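PDB 3IM8: malonyl acyl carrier protein transacylase from Streptococcus pneumoniae, which probably transfers the malonyl group from malonyl-CoA to holo acyl carrier protein, supplying malonyl-ACP for fatty acid synthesis. Local coordinates for residues F6-G19 / T61-Y73. Numbering follows the deposited sequence.
Sequences FLFAGQGAQYLGMG and TQPAILATSVAIY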
ATOM      1  N   PHE A   6       0.251 -12.439  -4.919  1.00 25.60           N
ATOM      2  CA  PHE A   6       1.278 -11.646  -4.209  1.00 23.48           C
ATOM      3  C   PHE A   6       0.611 -10.344  -3.719  1.00 22.37           C
ATOM      4  O   PHE A   6      -0.082  -9.645  -4.477  1.00 21.72           O
ATOM      5  CB  PHE A   6       2.504 -11.341  -5.079  1.00 22.25           C
ATOM      6  CG  PHE A   6       3.405 -12.552  -5.370  1.00 23.90           C
ATOM      7  CD1 PHE A   6       3.060 -13.855  -4.973  1.00 25.56           C
ATOM      8  CD2 PHE A   6       4.592 -12.374  -6.058  1.00 24.12           C
ATOM      9  CE1 PHE A   6       3.914 -14.951  -5.263  1.00 28.75           C
ATOM     10  CE2 PHE A   6       5.447 -13.442  -6.345  1.00 28.26           C
ATOM     11  CZ  PHE A   6       5.105 -14.737  -5.952  1.00 29.02           C
ATOM     12  N   LEU A   7       0.817 -10.040  -2.444  1.00 20.80           N
ATOM     13  CA  LEU A   7       0.233  -8.871  -1.826  1.00 19.50           C
ATOM     14  C   LEU A   7       1.402  -7.942  -1.501  1.00 19.07           C
ATOM     15  O   LEU A   7       2.278  -8.293  -0.708  1.00 18.00           O
ATOM     16  CB  LEU A   7      -0.468  -9.293  -0.569  1.00 18.97           C
ATOM     17  CG  LEU A   7      -1.609 -10.302  -0.754  1.00 18.61           C
ATOM     18  CD1 LEU A   7      -2.188 -10.667   0.602  1.00 16.35           C
ATOM     19  CD2 LEU A   7      -2.724  -9.855  -1.723  1.00 15.29           C
ATOM     20  N   PHE A   8       1.410  -6.739  -2.066  1.00 17.49           N
ATOM     21  CA  PHE A   8       2.601  -5.878  -1.862  1.00 17.48           C
ATOM     22  C   PHE A   8       2.454  -4.837  -0.725  1.00 17.94           C
ATOM     23  O   PHE A   8       1.489  -4.114  -0.669  1.00 17.88           O
ATOM     24  CB  PHE A   8       2.988  -5.204  -3.158  1.00 16.50           C
ATOM     25  CG  PHE A   8       3.526  -6.152  -4.215  1.00 17.45           C
ATOM     26  CD1 PHE A   8       2.669  -6.926  -4.976  1.00 18.72           C
ATOM     27  CD2 PHE A   8       4.886  -6.204  -4.492  1.00 17.35           C
ATOM     28  CE1 PHE A   8       3.161  -7.781  -5.976  1.00 20.48           C
ATOM     29  CE2 PHE A   8       5.388  -7.014  -5.479  1.00 19.80           C
ATOM     30  CZ  PHE A   8       4.531  -7.825  -6.227  1.00 20.35           C
ATOM     31  N   ALA A   9       3.445  -4.786   0.172  1.00 19.06           N
ATOM     32  CA  ALA A   9       3.583  -3.775   1.222  1.00 18.66           C
ATOM     33  C   ALA A   9       3.309  -2.314   0.838  1.00 18.67           C
ATOM     34  O   ALA A   9       3.642  -1.885  -0.260  1.00 18.46           O
ATOM     35  CB  ALA A   9       5.031  -3.871   1.872  1.00 17.97           C
ATOM     36  N   GLY A  10       2.739  -1.572   1.793  1.00 19.39           N
ATOM     37  CA  GLY A  10       2.574  -0.119   1.728  1.00 19.68           C
ATOM     38  C   GLY A  10       3.473   0.714   2.632  1.00 19.91           C
ATOM     39  O   GLY A  10       4.302   0.208   3.408  1.00 18.34           O
ATOM     40  N   GLN A  11       3.307   2.022   2.504  1.00 20.56           N
ATOM     41  CA  GLN A  11       4.085   2.984   3.278  1.00 22.53           C
ATOM     42  C   GLN A  11       3.885   2.699   4.763  1.00 22.44           C
ATOM     43  O   GLN A  11       2.806   2.342   5.157  1.00 22.15           O
ATOM     44  CB  GLN A  11       3.584   4.398   2.923  1.00 23.04           C
ATOM     45  CG  GLN A  11       4.399   5.503   3.412  1.00 25.08           C
ATOM     46  CD  GLN A  11       3.784   6.821   3.015  1.00 26.81           C
ATOM     47  OE1 GLN A  11       3.383   7.011   1.867  1.00 22.99           O
ATOM     48  NE2 GLN A  11       3.669   7.734   3.987  1.00 29.78           N
ATOM     49  N   GLY A  12       4.934   2.874   5.578  1.00 23.22           N
ATOM     50  CA  GLY A  12       4.843   2.607   7.019  1.00 22.57           C
ATOM     51  C   GLY A  12       5.579   1.308   7.391  1.00 22.56           C
ATOM     52  O   GLY A  12       5.992   1.125   8.548  1.00 22.48           O
ATOM     53  N   ALA A  13       5.790   0.412   6.431  1.00 21.14           N
ATOM     54  CA  ALA A  13       6.451  -0.876   6.771  1.00 21.16           C
ATOM     55  C   ALA A  13       7.980  -0.829   6.597  1.00 21.39           C
ATOM     56  O   ALA A  13       8.675  -1.785   6.950  1.00 22.82           O
ATOM     57  CB  ALA A  13       5.871  -2.046   5.957  1.00 19.23           C
ATOM     58  N   GLN A  14       8.511   0.244   6.035  1.00 21.48           N
ATOM     59  CA  GLN A  14       9.965   0.342   5.843  1.00 21.91           C
ATOM     60  C   GLN A  14      10.773   0.198   7.161  1.00 22.24           C
ATOM     61  O   GLN A  14      10.255   0.439   8.252  1.00 21.51           O
ATOM     62  CB  GLN A  14      10.321   1.652   5.099  1.00 20.68           C
ATOM     63  CG  GLN A  14      10.160   3.014   5.893  1.00 21.93           C
ATOM     64  CD  GLN A  14       8.699   3.465   6.156  1.00 24.53           C
ATOM     65  OE1 GLN A  14       7.735   2.840   5.689  1.00 27.44           O
ATOM     66  NE2 GLN A  14       8.545   4.581   6.892  1.00 21.27           N
ATOM     67  N   TYR A  15      12.052  -0.178   7.067  1.00 23.51           N
ATOM     68  CA  TYR A  15      12.921  -0.172   8.259  1.00 23.57           C
ATOM     69  C   TYR A  15      14.342  -0.043   7.769  1.00 23.42           C
ATOM     70  O   TYR A  15      14.630  -0.302   6.589  1.00 22.75           O
ATOM     71  CB  TYR A  15      12.652  -1.402   9.201  1.00 24.21           C
ATOM     72  CG  TYR A  15      12.814  -2.751   8.506  1.00 25.67           C
ATOM     73  CD1 TYR A  15      11.714  -3.417   7.940  1.00 23.26           C
ATOM     74  CD2 TYR A  15      14.094  -3.344   8.387  1.00 25.45           C
ATOM     75  CE1 TYR A  15      11.883  -4.626   7.300  1.00 24.54           C
ATOM     76  CE2 TYR A  15      14.272  -4.546   7.725  1.00 25.05           C
ATOM     77  CZ  TYR A  15      13.175  -5.186   7.183  1.00 25.79           C
ATOM     78  OH  TYR A  15      13.389  -6.384   6.504  1.00 26.23           O
ATOM     79  N   LEU A  16      15.236   0.423   8.635  1.00 22.99           N
ATOM     80  CA  LEU A  16      16.584   0.690   8.185  1.00 22.10           C
ATOM     81  C   LEU A  16      17.202  -0.652   7.780  1.00 20.58           C
ATOM     82  O   LEU A  16      17.077  -1.619   8.485  1.00 18.54           O
ATOM     83  CB  LEU A  16      17.406   1.393   9.284  1.00 23.12           C
ATOM     84  CG  LEU A  16      18.739   2.122   9.041  1.00 25.63           C
ATOM     85  CD1 LEU A  16      18.536   3.451   8.321  1.00 26.55           C
ATOM     86  CD2 LEU A  16      19.411   2.355  10.421  1.00 31.44           C
ATOM     87  N   GLY A  17      17.850  -0.668   6.624  1.00 19.22           N
ATOM     88  CA  GLY A  17      18.555  -1.828   6.143  1.00 19.09           C
ATOM     89  C   GLY A  17      17.713  -2.851   5.400  1.00 19.22           C
ATOM     90  O   GLY A  17      18.243  -3.902   5.039  1.00 19.03           O
ATOM     91  N   MET A  18      16.412  -2.594   5.203  1.00 18.53           N
ATOM     92  CA  MET A  18      15.530  -3.595   4.558  1.00 17.95           C
ATOM     93  C   MET A  18      16.060  -4.051   3.192  1.00 18.10           C
ATOM     94  O   MET A  18      16.539  -3.243   2.386  1.00 18.50           O
ATOM     95  CB  MET A  18      14.109  -3.069   4.426  1.00 17.74           C
ATOM     96  CG  MET A  18      14.043  -1.767   3.611  1.00 16.46           C
ATOM     97  SD  MET A  18      12.397  -1.167   3.435  1.00 20.17           S
ATOM     98  CE  MET A  18      12.697  -0.021   2.098  1.00 16.84           C
ATOM     99  N   GLY A  19      16.010  -5.348   2.946  1.00 18.75           N
ATOM    100  CA  GLY A  19      16.481  -5.872   1.680  1.00 19.09           C
ATOM    101  C   GLY A  19      17.993  -6.001   1.540  1.00 20.40           C
ATOM    102  O   GLY A  19      18.478  -6.446   0.484  1.00 22.04           O
ATOM    103  N   THR A  61      10.398   7.394   1.256  1.00 20.68           N
ATOM    104  CA  THR A  61       9.792   6.130   1.620  1.00 20.10           C
ATOM    105  C   THR A  61       9.174   5.411   0.429  1.00 18.31           C
ATOM    106  O   THR A  61       9.301   4.163   0.285  1.00 17.26           O
ATOM    107  CB  THR A  61       8.675   6.349   2.628  1.00 20.59           C
ATOM    108  OG1 THR A  61       9.167   7.209   3.663  1.00 23.37           O
ATOM    109  CG2 THR A  61       8.238   5.024   3.232  1.00 21.31           C
ATOM    110  N   GLN A  62       8.450   6.171  -0.397  1.00 16.79           N
ATOM    111  CA  GLN A  62       7.679   5.523  -1.465  1.00 15.83           C
ATOM    112  C   GLN A  62       8.574   4.801  -2.469  1.00 15.47           C
ATOM    113  O   GLN A  62       8.386   3.620  -2.700  1.00 14.66           O
ATOM    114  CB  GLN A  62       6.663   6.481  -2.108  1.00 15.27           C
ATOM    115  CG  GLN A  62       5.571   6.919  -1.078  1.00 18.01           C
ATOM    116  CD  GLN A  62       4.323   7.515  -1.725  1.00 21.05           C
ATOM    117  OE1 GLN A  62       4.124   7.421  -2.944  1.00 22.13           O
ATOM    118  NE2 GLN A  62       3.499   8.156  -0.920  1.00 19.25           N
ATOM    119  N   PRO A  63       9.590   5.486  -3.033  1.00 16.96           N
ATOM    120  CA  PRO A  63      10.501   4.738  -3.957  1.00 17.12           C
ATOM    121  C   PRO A  63      11.385   3.724  -3.222  1.00 18.24           C
ATOM    122  O   PRO A  63      11.743   2.698  -3.785  1.00 19.89           O
ATOM    123  CB  PRO A  63      11.310   5.850  -4.624  1.00 16.76           C
ATOM    124  CG  PRO A  63      11.248   7.041  -3.622  1.00 15.82           C
ATOM    125  CD  PRO A  63       9.826   6.944  -3.103  1.00 16.37           C
ATOM    126  N   ALA A  64      11.671   3.952  -1.945  1.00 18.24           N
ATOM    127  CA  ALA A  64      12.471   2.977  -1.192  1.00 18.04           C
ATOM    128  C   ALA A  64      11.758   1.666  -1.090  1.00 17.35           C
ATOM    129  O   ALA A  64      12.335   0.638  -1.397  1.00 17.58           O
ATOM    130  CB  ALA A  64      12.808   3.485   0.254  1.00 17.93           C
ATOM    131  N   ILE A  65      10.494   1.714  -0.638  1.00 17.59           N
ATOM    132  CA  ILE A  65       9.687   0.496  -0.493  1.00 16.68           C
ATOM    133  C   ILE A  65       9.436  -0.098  -1.892  1.00 16.83           C
ATOM    134  O   ILE A  65       9.591  -1.282  -2.098  1.00 16.58           O
ATOM    135  CB  ILE A  65       8.327   0.769   0.212  1.00 16.64           C
ATOM    136  CG1 ILE A  65       8.553   1.028   1.691  1.00 14.36           C
ATOM    137  CG2 ILE A  65       7.351  -0.469   0.064  1.00 15.17           C
ATOM    138  CD1 ILE A  65       7.419   1.727   2.352  1.00 14.78           C
ATOM    139  N   LEU A  66       9.024   0.731  -2.855  1.00 16.92           N
ATOM    140  CA  LEU A  66       8.720   0.137  -4.170  1.00 16.61           C
ATOM    141  C   LEU A  66       9.910  -0.646  -4.767  1.00 14.77           C
ATOM    142  O   LEU A  66       9.741  -1.743  -5.285  1.00 14.11           O
ATOM    143  CB  LEU A  66       8.197   1.185  -5.173  1.00 16.31           C
ATOM    144  CG  LEU A  66       8.004   0.641  -6.606  1.00 18.28           C
ATOM    145  CD1 LEU A  66       6.578   0.922  -7.141  1.00 18.59           C
ATOM    146  CD2 LEU A  66       9.115   1.106  -7.600  1.00 21.56           C
ATOM    147  N   ALA A  67      11.104  -0.072  -4.698  1.00 15.48           N
ATOM    148  CA  ALA A  67      12.302  -0.693  -5.232  1.00 15.01           C
ATOM    149  C   ALA A  67      12.596  -1.967  -4.462  1.00 16.26           C
ATOM    150  O   ALA A  67      12.926  -2.982  -5.061  1.00 17.65           O
ATOM    151  CB  ALA A  67      13.470   0.262  -5.127  1.00 14.76           C
ATOM    152  N   THR A  68      12.455  -1.915  -3.131  1.00 16.88           N
ATOM    153  CA  THR A  68      12.694  -3.074  -2.284  1.00 16.30           C
ATOM    154  C   THR A  68      11.699  -4.197  -2.558  1.00 16.57           C
ATOM    155  O   THR A  68      12.084  -5.316  -2.785  1.00 17.21           O
ATOM    156  CB  THR A  68      12.632  -2.682  -0.851  1.00 15.91           C
ATOM    157  OG1 THR A  68      13.695  -1.753  -0.591  1.00 13.91           O
ATOM    158  CG2 THR A  68      12.809  -3.934   0.017  1.00 16.49           C
ATOM    159  N   SER A  69      10.423  -3.863  -2.574  1.00 16.46           N
ATOM    160  CA  SER A  69       9.380  -4.815  -2.928  1.00 16.53           C
ATOM    161  C   SER A  69       9.525  -5.427  -4.310  1.00 16.24           C
ATOM    162  O   SER A  69       9.418  -6.641  -4.440  1.00 17.14           O
ATOM    163  CB  SER A  69       8.026  -4.131  -2.847  1.00 15.85           C
ATOM    164  OG  SER A  69       7.832  -3.700  -1.515  1.00 17.77           O
ATOM    165  N   VAL A  70       9.673  -4.599  -5.343  1.00 15.95           N
ATOM    166  CA  VAL A  70       9.921  -5.123  -6.713  1.00 15.66           C
ATOM    167  C   VAL A  70      11.101  -6.081  -6.730  1.00 16.39           C
ATOM    168  O   VAL A  70      11.026  -7.163  -7.355  1.00 16.85           O
ATOM    169  CB  VAL A  70      10.076  -4.006  -7.746  1.00 14.88           C
ATOM    170  CG1 VAL A  70      10.388  -4.558  -9.134  1.00 15.06           C
ATOM    171  CG2 VAL A  70       8.757  -3.214  -7.808  1.00 15.72           C
ATOM    172  N   ALA A  71      12.180  -5.715  -6.042  1.00 17.03           N
ATOM    173  CA  ALA A  71      13.351  -6.621  -5.932  1.00 17.88           C
ATOM    174  C   ALA A  71      13.006  -7.978  -5.281  1.00 18.36           C
ATOM    175  O   ALA A  71      13.454  -9.036  -5.761  1.00 18.66           O
ATOM    176  CB  ALA A  71      14.412  -5.972  -5.151  1.00 18.66           C
ATOM    177  N   ILE A  72      12.238  -7.952  -4.198  1.00 18.61           N
ATOM    178  CA  ILE A  72      11.813  -9.185  -3.524  1.00 19.67           C
ATOM    179  C   ILE A  72      10.906 -10.043  -4.445  1.00 20.42           C
ATOM    180  O   ILE A  72      11.040 -11.275  -4.549  1.00 21.32           O
ATOM    181  CB  ILE A  72      11.115  -8.885  -2.172  1.00 19.19           C
ATOM    182  CG1 ILE A  72      12.115  -8.250  -1.203  1.00 20.54           C
ATOM    183  CG2 ILE A  72      10.607 -10.191  -1.557  1.00 19.21           C
ATOM    184  CD1 ILE A  72      11.545  -7.759   0.046  1.00 19.77           C
ATOM    185  N   TYR A  73       9.992  -9.398  -5.127  1.00 21.17           N
ATOM    186  CA  TYR A  73       9.132 -10.126  -6.089  1.00 22.14           C
ATOM    187  C   TYR A  73       9.976 -10.749  -7.184  1.00 22.81           C
ATOM    188  O   TYR A  73       9.796 -11.937  -7.479  1.00 22.79           O
ATOM    189  CB  TYR A  73       8.071  -9.187  -6.671  1.00 22.59           C
ATOM    190  CG  TYR A  73       7.675  -9.445  -8.101  1.00 25.07           C
ATOM    191  CD1 TYR A  73       6.766 -10.429  -8.424  1.00 28.71           C
ATOM    192  CD2 TYR A  73       8.184  -8.645  -9.136  1.00 28.29           C
ATOM    193  CE1 TYR A  73       6.418 -10.657  -9.777  1.00 31.99           C
ATOM    194  CE2 TYR A  73       7.849  -8.840 -10.440  1.00 30.65           C
ATOM    195  CZ  TYR A  73       6.969  -9.838 -10.769  1.00 34.21           C
ATOM    196  OH  TYR A  73       6.637 -10.001 -12.121  1.00 39.54           O
TER
HETATM  197  O   HOH W   1      16.453  -2.715  -0.222  1.00 17.24           O
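The side chain of Ile-65, on helix 58-78, fills the bend of the loop that follows strand 4-8. Its CD1 meets Gly-10 O at 3.6 Å and also touches Gln-11 CA, while its CG1 packs on Gln-14 CB and its CG2 faces Ala-9 O. Residues 61-73 of the helix run nearly antiparallel to strand residues 6-8, the helix lying against the parallel sheet of the acyltransferase alpha/beta core, where strand 4-8 pairs with 85-88 and 268-272. At the strand end, Phe-8 turns its edge toward the face of Tyr-73 in an offset T-shaped pair (planes at 61°), and its CE2 lies 3.7 Å from Tyr-73 CB; Ser-95 and Ala-99 of helix 92-99 also touch Phe-8. Phe-6 meets Tyr-73 edge to edge. At the far end of the loop, Met-18 brings its CE to 3.4 Å from Thr-68 OG1 and against Ala-64 CB. A water bridges Met-18 O and Thr-68 OG1, donating to both, and Thr-68 OG1 itself donates to Ala-64 O. Gln-14 is bent at chi2, bringing its OE1 back to accept a hydrogen bond from Gly-12 N, 2.8 Å away, within the type II turn Gly-10 to Ala-13; Thr-61 CG2 rests against the side-chain amide of Gln-14. The polar edge faces the predicted active site: Gly-10 lies near Ser-90, and Gln-11 lies close to a bound acetate. Gln-11 reaches out with CG anti to its N (chi1 -169°), and Gln-62, whose OE1 accepts from Arg-115, donates from NE2 to Gln-11 OE1 at 3.0 Å, bent to 138° at the hydrogen.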